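Local coordinates for protein cysteine hydrolase (Pseudomonas syringae pv. phaseolicola 1448A, PDB 3IRV) that probably acts as a cysteine-dependent hydrolase of the isochorismatase family, at residues W16-L21 against T141-G146; V28-V33 against A47-P52; L57-A62 against E212-I217; T198-A201 against E206-T209. All coordinates share one frame; numbering follows the deposited sequence. Where two conformers were deposited one is given.

Interaction 1: residues W16-L21 against T141-G146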
loop_
_atom_site.group_PDB
_atom_site.type_symbol
_atom_site.label_atom_id
_atom_site.label_comp_id
_atom_site.label_asym_id
_atom_site.label_seq_id
_atom_site.Cartn_x
_atom_site.Cartn_y
_atom_site.Cartn_z
ATOM N N TRP A 16 -4.544 -18.054 -8.679
ATOM C CA TRP A 16 -5.992 -18.040 -8.531
ATOM C C TRP A 16 -6.664 -18.619 -9.758
ATOM O O TRP A 16 -6.431 -18.137 -10.870
ATOM C CB TRP A 16 -6.512 -16.620 -8.325
ATOM C CG TRP A 16 -5.917 -15.849 -7.184
ATOM C CD1 TRP A 16 -5.234 -14.690 -7.270
ATOM C CD2 TRP A 16 -5.982 -16.178 -5.787
ATOM N NE1 TRP A 16 -4.877 -14.241 -6.027
ATOM C CE2 TRP A 16 -5.318 -15.142 -5.092
ATOM C CE3 TRP A 16 -6.542 -17.244 -5.061
ATOM C CZ2 TRP A 16 -5.190 -15.129 -3.700
ATOM C CZ3 TRP A 16 -6.423 -17.235 -3.673
ATOM C CH2 TRP A 16 -5.762 -16.179 -3.007
ATOM N N PRO A 17 -7.561 -19.597 -9.545
ATOM C CA PRO A 17 -8.281 -20.157 -10.689
ATOM C C PRO A 17 -9.309 -19.154 -11.204
ATOM O O PRO A 17 -10.038 -18.560 -10.415
ATOM C CB PRO A 17 -8.923 -21.424 -10.127
ATOM C CG PRO A 17 -8.986 -21.238 -8.644
ATOM C CD PRO A 17 -7.946 -20.201 -8.255
ATOM N N ILE A 18 -9.336 -18.934 -12.514
ATOM C CA ILE A 18 -10.187 -17.917 -13.115
ATOM C C ILE A 18 -11.582 -18.457 -13.476
ATOM O O ILE A 18 -11.726 -19.385 -14.279
ATOM C CB ILE A 18 -9.492 -17.278 -14.356
ATOM C CG1 ILE A 18 -8.245 -16.483 -13.930
ATOM C CG2 ILE A 18 -10.441 -16.407 -15.144
ATOM C CD1 ILE A 18 -8.474 -15.005 -13.760
ATOM N N ASN A 19 -12.598 -17.886 -12.838
ATOM C CA ASN A 19 -13.986 -18.054 -13.244
ATOM C C ASN A 19 -14.386 -16.747 -13.907
ATOM O O ASN A 19 -14.511 -15.715 -13.224
ATOM C CB ASN A 19 -14.851 -18.309 -12.010
ATOM C CG ASN A 19 -16.343 -18.379 -12.315
ATOM O OD1 ASN A 19 -16.818 -18.085 -13.427
ATOM N ND2 ASN A 19 -17.105 -18.768 -11.295
ATOM N N PRO A 20 -14.578 -16.759 -15.245
ATOM C CA PRO A 20 -14.845 -15.492 -15.950
ATOM C C PRO A 20 -16.033 -14.688 -15.395
ATOM O O PRO A 20 -15.971 -13.455 -15.364
ATOM C CB PRO A 20 -15.117 -15.942 -17.390
ATOM C CG PRO A 20 -14.429 -17.268 -17.507
ATOM C CD PRO A 20 -14.578 -17.913 -16.166
ATOM N N LEU A 21 -17.082 -15.387 -14.931
ATOM C CA LEU A 21 -18.274 -14.762 -14.354
ATOM C C LEU A 21 -17.976 -13.977 -13.075
ATOM O O LEU A 21 -18.727 -13.067 -12.692
ATOM C CB LEU A 21 -19.338 -15.822 -14.024
ATOM C CG LEU A 21 -19.862 -16.750 -15.120
ATOM C CD1 LEU A 21 -20.787 -17.812 -14.504
ATOM C CD2 LEU A 21 -20.580 -15.959 -16.198
ATOM N N THR A 141 -12.482 -11.873 -7.976
ATOM C CA THR A 141 -11.142 -11.995 -8.519
ATOM C C THR A 141 -10.890 -10.821 -9.448
ATOM O O THR A 141 -11.712 -10.532 -10.338
ATOM C CB THR A 141 -10.986 -13.323 -9.277
ATOM O OG1 THR A 141 -11.334 -14.402 -8.396
ATOM C CG2 THR A 141 -9.539 -13.482 -9.790
ATOM N N ILE A 142 -9.781 -10.116 -9.223
ATOM C CA ILE A 142 -9.442 -8.949 -10.053
ATOM C C ILE A 142 -8.040 -9.058 -10.646
ATOM O O ILE A 142 -7.101 -9.467 -9.958
ATOM C CB ILE A 142 -9.615 -7.601 -9.289
ATOM C CG1 ILE A 142 -8.734 -7.535 -8.024
ATOM C CG2 ILE A 142 -11.100 -7.351 -8.918
ATOM C CD1 ILE A 142 -8.811 -6.171 -7.274
ATOM N N ILE A 143 -7.919 -8.659 -11.917
ATOM C CA ILE A 143 -6.635 -8.677 -12.631
ATOM C C ILE A 143 -6.225 -7.217 -12.783
ATOM O O ILE A 143 -6.982 -6.443 -13.384
ATOM C CB ILE A 143 -6.831 -9.288 -14.044
ATOM C CG1 ILE A 143 -7.254 -10.761 -13.899
ATOM C CG2 ILE A 143 -5.554 -9.176 -14.880
ATOM C CD1 ILE A 143 -7.815 -11.368 -15.195
ATOM N N VAL A 144 -5.046 -6.842 -12.270
ATOM C CA VAL A 144 -4.664 -5.431 -12.193
ATOM C C VAL A 144 -3.536 -5.147 -13.179
ATOM O O VAL A 144 -2.530 -5.886 -13.209
ATOM C CB VAL A 144 -4.232 -5.046 -10.758
ATOM C CG1 VAL A 144 -3.667 -3.616 -10.710
ATOM C CG2 VAL A 144 -5.429 -5.201 -9.789
ATOM N N CYS A 145 -3.740 -4.114 -13.996
ATOM C CA CYS A 145 -2.712 -3.596 -14.892
ATOM C C CYS A 145 -2.786 -2.075 -14.913
ATOM O O CYS A 145 -3.751 -1.499 -14.380
ATOM C CB CYS A 145 -2.914 -4.166 -16.293
ATOM S SG CYS A 145 -4.523 -3.674 -17.064
ATOM N N GLY A 146 -1.774 -1.422 -15.494
ATOM C CA GLY A 146 -1.772 0.043 -15.590
ATOM C C GLY A 146 -0.568 0.689 -14.944
ATOM O O GLY A 146 0.501 0.126 -14.994
HETATM O O HOH W 1 -10.127 -17.003 -8.317
HETATM O O HOH W 2 -12.123 -16.132 -10.717
#
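I18 and I143 meet through their outermost methyls, CD1 to CD1 at 4.0 Å, with the two side chains crossing at about a right angle. In I18 the CG1 branch stands anti to the carbonyl carbon (chi1 -66°), and although the side chain does not set out toward the strand, its CD1 end comes nearer to it. The same methyl lies 4.4 Å from T141 CG2, a looser apolar neighbour. Both meetings occur at the start of strand 141-147, next to strand 23-28 in the parallel sheet of this alpha/beta fold; V213 and I217 of helix 210-220 also pack on I143, while W16 uses its indole NE1 to reach V167 O on strand 166-170.

No direct hydrogen bond joins the segments; two waters bridge them. One water donates to P17 O at 2.6 Å and to T141 OG1 at 2.9 Å. A second accepts from N19 N at 2.8 Å and donates to T141 OG1 at 3.0 Å and, at greater length, to P17 O. The carbonyl O of N19 is hydrogen-bonded to T23 OG1, at the start of strand 23-28.

Interaction 2: residues V28-V33 against A47-P52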
loop_
_atom_site.group_PDB
_atom_site.type_symbol
_atom_site.label_atom_id
_atom_site.label_comp_id
_atom_site.label_asym_id
_atom_site.label_seq_id
_atom_site.Cartn_x
_atom_site.Cartn_y
_atom_site.Cartn_z
ATOM N N VAL A 28 -5.612 0.520 -14.479
ATOM C CA VAL A 28 -5.353 1.632 -13.565
ATOM C C VAL A 28 -4.705 2.828 -14.261
ATOM O O VAL A 28 -3.547 2.735 -14.717
ATOM C CB VAL A 28 -4.455 1.171 -12.401
ATOM C CG1 VAL A 28 -4.258 2.324 -11.390
ATOM C CG2 VAL A 28 -5.036 -0.115 -11.742
ATOM N N ASP A 29 -5.452 3.937 -14.335
ATOM C CA ASP A 29 -4.914 5.261 -14.653
ATOM C C ASP A 29 -4.119 5.312 -15.972
ATOM O O ASP A 29 -3.080 5.983 -16.058
ATOM C CB ASP A 29 -4.065 5.772 -13.480
ATOM C CG ASP A 29 -4.914 6.076 -12.248
ATOM O OD1 ASP A 29 -6.160 5.955 -12.347
ATOM O OD2 ASP A 29 -4.326 6.393 -11.195
ATOM N N MET A 30 -4.627 4.633 -16.998
ATOM C CA MET A 30 -4.010 4.756 -18.332
ATOM C C MET A 30 -4.491 6.029 -19.048
ATOM O O MET A 30 -5.075 5.995 -20.142
ATOM C CB MET A 30 -4.127 3.450 -19.133
ATOM C CG MET A 30 -3.264 2.308 -18.531
ATOM S SD MET A 30 -1.462 2.613 -18.483
ATOM C CE MET A 30 -1.107 2.282 -20.272
ATOM N N GLN A 31 -4.160 7.150 -18.411
ATOM C CA GLN A 31 -4.614 8.481 -18.809
ATOM C C GLN A 31 -3.489 9.202 -19.528
ATOM O O GLN A 31 -2.285 8.915 -19.308
ATOM C CB GLN A 31 -5.010 9.278 -17.560
ATOM C CG GLN A 31 -6.230 8.710 -16.823
ATOM C CD GLN A 31 -6.353 9.261 -15.440
ATOM O OE1 GLN A 31 -5.839 8.657 -14.488
ATOM N NE2 GLN A 31 -6.991 10.434 -15.301
ATOM N N LYS A 32 -3.860 10.183 -20.369
ATOM C CA LYS A 32 -2.820 10.901 -21.141
ATOM C C LYS A 32 -1.753 11.574 -20.260
ATOM O O LYS A 32 -0.577 11.639 -20.630
ATOM C CB LYS A 32 -3.482 11.938 -22.055
ATOM C CG LYS A 32 -4.378 11.288 -23.079
ATOM C CD LYS A 32 -5.195 12.307 -23.861
ATOM C CE LYS A 32 -5.698 11.688 -25.139
ATOM N NZ LYS A 32 -6.868 12.410 -25.724
ATOM N N VAL A 33 -2.159 12.063 -19.082
ATOM C CA VAL A 33 -1.251 12.726 -18.159
ATOM C C VAL A 33 -0.069 11.815 -17.699
ATOM O O VAL A 33 1.035 12.319 -17.413
ATOM C CB VAL A 33 -2.057 13.316 -16.965
ATOM C CG1 VAL A 33 -2.690 12.195 -16.151
ATOM C CG2 VAL A 33 -1.211 14.259 -16.110
ATOM N N ALA A 47 4.796 3.037 -22.223
ATOM C CA ALA A 47 4.829 2.709 -23.658
ATOM C C ALA A 47 4.850 1.197 -23.875
ATOM O O ALA A 47 4.199 0.678 -24.792
ATOM C CB ALA A 47 6.015 3.349 -24.330
ATOM N N ASP A 48 5.559 0.500 -22.984
ATOM C CA ASP A 48 5.766 -0.951 -23.092
ATOM C C ASP A 48 4.603 -1.820 -22.618
ATOM O O ASP A 48 4.596 -3.042 -22.851
ATOM C CB ASP A 48 7.038 -1.346 -22.343
ATOM C CG ASP A 48 8.270 -0.682 -22.927
ATOM O OD1 ASP A 48 8.340 -0.547 -24.173
ATOM O OD2 ASP A 48 9.139 -0.275 -22.138
ATOM N N ILE A 49 3.620 -1.205 -21.963
ATOM C CA ILE A 49 2.458 -1.985 -21.490
ATOM C C ILE A 49 1.159 -1.797 -22.272
ATOM O O ILE A 49 0.177 -2.493 -22.007
ATOM C CB ILE A 49 2.178 -1.788 -19.963
ATOM C CG1 ILE A 49 1.649 -0.384 -19.659
ATOM C CG2 ILE A 49 3.449 -2.040 -19.173
ATOM C CD1 ILE A 49 1.139 -0.298 -18.203
ATOM N N VAL A 50 1.150 -0.877 -23.239
ATOM C CA VAL A 50 -0.083 -0.648 -23.991
ATOM C C VAL A 50 -0.510 -1.885 -24.792
ATOM O O VAL A 50 -1.681 -2.300 -24.738
ATOM C CB VAL A 50 0.053 0.581 -24.909
ATOM C CG1 VAL A 50 -1.149 0.724 -25.810
ATOM C CG2 VAL A 50 0.253 1.860 -24.063
ATOM N N GLN A 51 0.436 -2.491 -25.509
ATOM C CA GLN A 51 0.125 -3.683 -26.318
ATOM C C GLN A 51 -0.408 -4.880 -25.488
ATOM O O GLN A 51 -1.462 -5.435 -25.830
ATOM C CB GLN A 51 1.353 -4.049 -27.160
ATOM C CG GLN A 51 1.086 -4.980 -28.312
ATOM C CD GLN A 51 2.358 -5.242 -29.120
ATOM O OE1 GLN A 51 2.807 -6.385 -29.247
ATOM N NE2 GLN A 51 2.959 -4.169 -29.647
ATOM N N PRO A 52 0.303 -5.277 -24.405
ATOM C CA PRO A 52 -0.279 -6.351 -23.584
ATOM C C PRO A 52 -1.661 -6.022 -23.032
ATOM O O PRO A 52 -2.518 -6.904 -23.001
ATOM C CB PRO A 52 0.707 -6.527 -22.423
ATOM C CG PRO A 52 1.769 -5.535 -22.599
ATOM C CD PRO A 52 1.657 -4.891 -23.946
#
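M30 pushes its thioether end against I49 and V50, and it does so from the centre of an inverse gamma turn that takes the chain out of the parallel sheet of the isochorismatase-type alpha/beta fold. The turn follows strand 23-28 and comes just before the short helix 32-35, whose N-cap position is Q31; the weak hydrogen bond from Q31 N to D29 O, 2.8 Å, spans it. M30 loses about twice as much surface to the contact as I49. Its chain bends at both chi2 and chi3 (-62° and -77°), and these two bends bring both the sulfur and the terminal methyl against I49.

I49 answers with its longer branch. CG1 sits between the backbone N and the carbonyl carbon, the crowded position, with chi1 at 70°, and from there CD1 lies 3.9 Å from M30 SD. The two side chains pass at an oblique angle, making a purely apolar meeting.

V50, in the first turn of helix 50-62, contributes one methyl. Around the contact, L108 and C35 also pack on M30. The preceding residue, D29, forms a salt bridge with K119 and touches C152, a grouping consistent with the Asp-Lys-Cys triad of this family, so the turn lies beside what is probably the active site. M30 CE itself is shared between the two partners, at 3.9 Å from I49 CG1 and 4.0 Å from V50 CG2.

Interaction 3: residues L57-A62 against E212-I217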
loop_
_atom_site.group_PDB
_atom_site.type_symbol
_atom_site.label_atom_id
_atom_site.label_comp_id
_atom_site.label_asym_id
_atom_site.label_seq_id
_atom_site.Cartn_x
_atom_site.Cartn_y
_atom_site.Cartn_z
ATOM N N LEU A 57 -7.576 -6.801 -22.947
ATOM C CA LEU A 57 -8.950 -6.290 -23.018
ATOM C C LEU A 57 -9.751 -7.002 -24.118
ATOM O O LEU A 57 -10.908 -7.348 -23.916
ATOM C CB LEU A 57 -8.995 -4.757 -23.178
ATOM C CG LEU A 57 -8.258 -4.001 -22.054
ATOM C CD1 LEU A 57 -8.473 -2.492 -22.154
ATOM C CD2 LEU A 57 -8.668 -4.509 -20.664
ATOM N N GLN A 58 -9.104 -7.281 -25.240
ATOM C CA GLN A 58 -9.749 -8.024 -26.315
ATOM C C GLN A 58 -10.170 -9.416 -25.816
ATOM O O GLN A 58 -11.299 -9.838 -26.061
ATOM C CB GLN A 58 -8.816 -8.096 -27.516
ATOM C CG GLN A 58 -9.320 -8.918 -28.679
ATOM C CD GLN A 58 -8.246 -9.096 -29.751
ATOM O OE1 GLN A 58 -7.091 -9.448 -29.456
ATOM N NE2 GLN A 58 -8.622 -8.853 -31.003
ATOM N N ALA A 59 -9.294 -10.101 -25.081
ATOM C CA ALA A 59 -9.663 -11.429 -24.545
ATOM C C ALA A 59 -10.753 -11.362 -23.485
ATOM O O ALA A 59 -11.675 -12.181 -23.481
ATOM C CB ALA A 59 -8.462 -12.163 -24.013
ATOM N N ALA A 60 -10.669 -10.350 -22.617
ATOM C CA ALA A 60 -11.621 -10.189 -21.534
ATOM C C ALA A 60 -13.025 -9.953 -22.100
ATOM O O ALA A 60 -13.979 -10.637 -21.711
ATOM C CB ALA A 60 -11.190 -9.021 -20.629
ATOM N N ARG A 61 -13.145 -9.013 -23.039
ATOM C CA ARG A 61 -14.459 -8.703 -23.597
ATOM C C ARG A 61 -15.044 -9.917 -24.328
ATOM O O ARG A 61 -16.241 -10.176 -24.225
ATOM C CB ARG A 61 -14.414 -7.461 -24.486
ATOM C CG ARG A 61 -13.966 -6.198 -23.748
ATOM C CD ARG A 61 -14.320 -4.945 -24.543
ATOM N NE ARG A 61 -13.660 -3.760 -23.990
ATOM C CZ ARG A 61 -12.500 -3.282 -24.427
ATOM N NH1 ARG A 61 -11.885 -3.862 -25.461
ATOM N NH2 ARG A 61 -11.955 -2.219 -23.832
ATOM N N ALA A 62 -14.183 -10.686 -24.999
ATOM C CA ALA A 62 -14.621 -11.902 -25.708
ATOM C C ALA A 62 -15.167 -12.968 -24.743
ATOM O O ALA A 62 -16.067 -13.758 -25.095
ATOM C CB ALA A 62 -13.477 -12.467 -26.543
ATOM N N GLU A 212 -0.250 -15.464 -19.924
ATOM C CA GLU A 212 -0.791 -16.592 -19.154
ATOM C C GLU A 212 -2.184 -16.317 -18.632
ATOM O O GLU A 212 -3.032 -17.214 -18.644
ATOM C CB GLU A 212 0.123 -17.085 -18.021
ATOM C CG GLU A 212 -0.599 -17.923 -16.901
ATOM C CD GLU A 212 -1.374 -19.204 -17.367
ATOM O OE1 GLU A 212 -1.267 -19.681 -18.533
ATOM O OE2 GLU A 212 -2.110 -19.754 -16.518
ATOM N N VAL A 213 -2.460 -15.093 -18.194
ATOM C CA VAL A 213 -3.826 -14.816 -17.758
ATOM C C VAL A 213 -4.865 -14.884 -18.899
ATOM O O VAL A 213 -5.985 -15.364 -18.698
ATOM C CB VAL A 213 -3.899 -13.501 -16.921
ATOM C CG1 VAL A 213 -4.299 -12.306 -17.749
ATOM C CG2 VAL A 213 -4.839 -13.697 -15.722
ATOM N N ILE A 214 -4.469 -14.454 -20.093
ATOM C CA ILE A 214 -5.315 -14.566 -21.287
ATOM C C ILE A 214 -5.620 -16.040 -21.583
ATOM O O ILE A 214 -6.773 -16.403 -21.828
ATOM C CB ILE A 214 -4.655 -13.870 -22.500
ATOM C CG1 ILE A 214 -4.704 -12.339 -22.314
ATOM C CG2 ILE A 214 -5.311 -14.303 -23.832
ATOM C CD1 ILE A 214 -3.929 -11.549 -23.364
ATOM N N ARG A 215 -4.602 -16.891 -21.510
ATOM C CA ARG A 215 -4.785 -18.333 -21.737
ATOM C C ARG A 215 -5.742 -18.949 -20.738
ATOM O O ARG A 215 -6.600 -19.773 -21.086
ATOM C CB ARG A 215 -3.441 -19.041 -21.662
ATOM C CG ARG A 215 -2.589 -18.718 -22.856
ATOM C CD ARG A 215 -1.449 -19.678 -23.019
ATOM N NE ARG A 215 -0.166 -18.983 -23.023
ATOM C CZ ARG A 215 0.668 -18.982 -21.984
ATOM N NH1 ARG A 215 0.360 -19.667 -20.864
ATOM N NH2 ARG A 215 1.808 -18.301 -22.073
ATOM N N ARG A 216 -5.599 -18.512 -19.491
ATOM C CA ARG A 216 -6.415 -18.989 -18.393
ATOM C C ARG A 216 -7.868 -18.547 -18.560
ATOM O O ARG A 216 -8.797 -19.307 -18.261
ATOM C CB ARG A 216 -5.834 -18.476 -17.077
ATOM C CG ARG A 216 -5.971 -19.440 -15.945
ATOM C CD ARG A 216 -5.594 -18.766 -14.646
ATOM N NE ARG A 216 -4.152 -18.733 -14.440
ATOM C CZ ARG A 216 -3.546 -18.031 -13.488
ATOM N NH1 ARG A 216 -2.225 -18.070 -13.386
ATOM N NH2 ARG A 216 -4.258 -17.284 -12.645
ATOM N N ILE A 217 -8.059 -17.321 -19.063
ATOM C CA ILE A 217 -9.392 -16.791 -19.353
ATOM C C ILE A 217 -10.039 -17.576 -20.514
ATOM O O ILE A 217 -11.206 -17.994 -20.432
ATOM C CB ILE A 217 -9.333 -15.275 -19.712
ATOM C CG1 ILE A 217 -9.117 -14.426 -18.446
ATOM C CG2 ILE A 217 -10.596 -14.816 -20.439
ATOM C CD1 ILE A 217 -8.790 -12.949 -18.738
#
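While I214 and I217 face A59 across the contact, the flat groups of their helix are engaged with E212. The guanidinium of R215 has E212 CA over one face, 3.6 Å above the plane and offset toward the rim, and its NH1 makes a salt bridge to E212 OE1 at 2.8 Å. E212 OE2 lies at the edge of the R216 guanidinium, close to its plane, 3.1 Å from R216 NE; relative to the carboxylate, NE is on the anti side and 29° out of plane. E212 and R216 were each deposited in two conformers, so this network describes one state only.

The contact between the helices is apolar in its side chains. A59 CB presses into the branch of I214, 3.8 Å from CG2 and 4.1 Å from CG1. I217 places its CG2, anti to its own backbone N, 4.2 Å from A59 O, an approach of methyl to helix backbone. This joins helix 50-62, whose L57 and A60 pack on V25 of the sheet, to helix 210-220. With only a methyl on A59, A59 CA and I214 CA are 6.3 Å apart, which implies close helix packing held by dispersion and burial, with no polar bond between the segments.

Interaction 4: residues T198-A201 against E206-T209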
loop_
_atom_site.group_PDB
_atom_site.type_symbol
_atom_site.label_atom_id
_atom_site.label_comp_id
_atom_site.label_asym_id
_atom_site.label_seq_id
_atom_site.Cartn_x
_atom_site.Cartn_y
_atom_site.Cartn_z
ATOM N N THR A 198 7.797 -8.573 -6.336
ATOM C CA THR A 198 8.229 -9.552 -5.325
ATOM C C THR A 198 7.320 -9.424 -4.075
ATOM O O THR A 198 6.803 -10.425 -3.532
ATOM C CB THR A 198 9.719 -9.325 -4.980
ATOM O OG1 THR A 198 10.516 -9.600 -6.153
ATOM C CG2 THR A 198 10.168 -10.280 -3.847
ATOM N N THR A 199 7.093 -8.187 -3.650
ATOM C CA THR A 199 6.220 -7.924 -2.506
ATOM C C THR A 199 4.801 -8.423 -2.756
ATOM O O THR A 199 4.192 -9.104 -1.921
ATOM C CB THR A 199 6.204 -6.420 -2.204
ATOM O OG1 THR A 199 7.527 -6.026 -1.824
ATOM C CG2 THR A 199 5.239 -6.079 -1.047
ATOM N N ILE A 200 4.269 -8.111 -3.935
ATOM C CA ILE A 200 2.923 -8.620 -4.268
ATOM C C ILE A 200 2.865 -10.151 -4.224
ATOM O O ILE A 200 1.930 -10.727 -3.647
ATOM C CB ILE A 200 2.435 -8.096 -5.621
ATOM C CG1 ILE A 200 2.337 -6.569 -5.590
ATOM C CG2 ILE A 200 1.105 -8.786 -6.029
ATOM C CD1 ILE A 200 2.382 -5.965 -7.025
ATOM N N ALA A 201 3.868 -10.819 -4.821
ATOM C CA ALA A 201 3.858 -12.285 -4.848
ATOM C C ALA A 201 4.011 -12.918 -3.440
ATOM O O ALA A 201 3.541 -14.030 -3.195
ATOM C CB ALA A 201 4.962 -12.773 -5.766
ATOM N N GLU A 206 -1.372 -12.997 -6.512
ATOM C CA GLU A 206 -0.654 -13.706 -7.575
ATOM C C GLU A 206 0.064 -12.701 -8.473
ATOM O O GLU A 206 -0.475 -11.637 -8.761
ATOM C CB GLU A 206 -1.628 -14.488 -8.460
ATOM C CG GLU A 206 -0.925 -15.132 -9.657
ATOM C CD GLU A 206 -1.780 -16.057 -10.488
ATOM O OE1 GLU A 206 -3.021 -16.151 -10.276
ATOM O OE2 GLU A 206 -1.167 -16.723 -11.364
ATOM N N VAL A 207 1.260 -13.052 -8.939
ATOM C CA VAL A 207 1.865 -12.335 -10.056
ATOM C C VAL A 207 2.001 -13.309 -11.236
ATOM O O VAL A 207 2.501 -14.439 -11.054
ATOM C CB VAL A 207 3.257 -11.744 -9.676
ATOM C CG1 VAL A 207 3.890 -11.036 -10.898
ATOM C CG2 VAL A 207 3.100 -10.742 -8.530
ATOM N N THR A 208 1.517 -12.906 -12.416
ATOM C CA THR A 208 1.709 -13.719 -13.608
ATOM C C THR A 208 1.791 -12.806 -14.819
ATOM O O THR A 208 1.713 -11.585 -14.663
ATOM C CB THR A 208 0.588 -14.789 -13.777
ATOM O OG1 THR A 208 0.961 -15.735 -14.797
ATOM C CG2 THR A 208 -0.740 -14.152 -14.143
ATOM N N THR A 209 1.990 -13.387 -16.005
ATOM C CA THR A 209 2.072 -12.571 -17.225
ATOM C C THR A 209 0.712 -12.372 -17.867
ATOM O O THR A 209 -0.229 -13.178 -17.668
ATOM C CB THR A 209 2.991 -13.202 -18.292
ATOM O OG1 THR A 209 2.454 -14.474 -18.660
ATOM C CG2 THR A 209 4.399 -13.372 -17.731
#
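V207 CG2 is the atom on which this contact turns: it lies 3.7 Å from I200 CG2 and 3.9 Å from A201 CB. The same methyl is 3.8 Å from A201 N, so it rests against helix backbone as well as side chains. I200 and V207 cross at about a right angle. With CG1 of V207 anti to its backbone N (chi1 178°), the CG2 branch is the one presented to the helix, and I200 meets it with its own short branch, methyl to methyl. A further touch, 4.3 Å from I200 CG2 to E206 O, brings in the strand backbone.

Beyond these methyls come polar bonds. V207 O is hydrogen-bonded to R15 NH1. E206 directs its CB away from the helix, and its carboxylate is tied elsewhere: OE2 forms salt bridges with R216 and R15, and OE1 accepts from W16 N. Such a buried carboxylate between two arginines would probably remain ionised. T209 caps E212 N with its OG1.

The second subunit adds another layer, with V182 of that chain packing on A201 and F184 of that chain on V207. Within the chain, I200 also touches I157 of helix 149-162 and A169 of strand 166-170. Helix 189-204 packs on strand 206-208 through I200 and A201, while that strand pairs in parallel with 166-170 through the backbones of E206 and T208.

Overall arrangement
From the N terminus, the loop 16-21 is the first to be used, and interaction 1 joins it to strand 141-147, closing a loop of 119 intervening residues. Interaction 2 closes a much shorter one wholly within that span, and G146 touches M30 between the two. Helix 50-62 reappears in interaction 3, whose second segment lies in helix 210-220; interactions 1 and 3 therefore cross along the chain, and R216 packs on I18. Interaction 4 is a local closure lying within the span of interaction 3. Interaction 1 thus ties the N-terminal loop to the sheet, interactions 2 and 3 tie helix 50-62 to the turn after strand 23-28 and to helix 210-220, and interaction 4 ties helix 189-204 to strand 206-208.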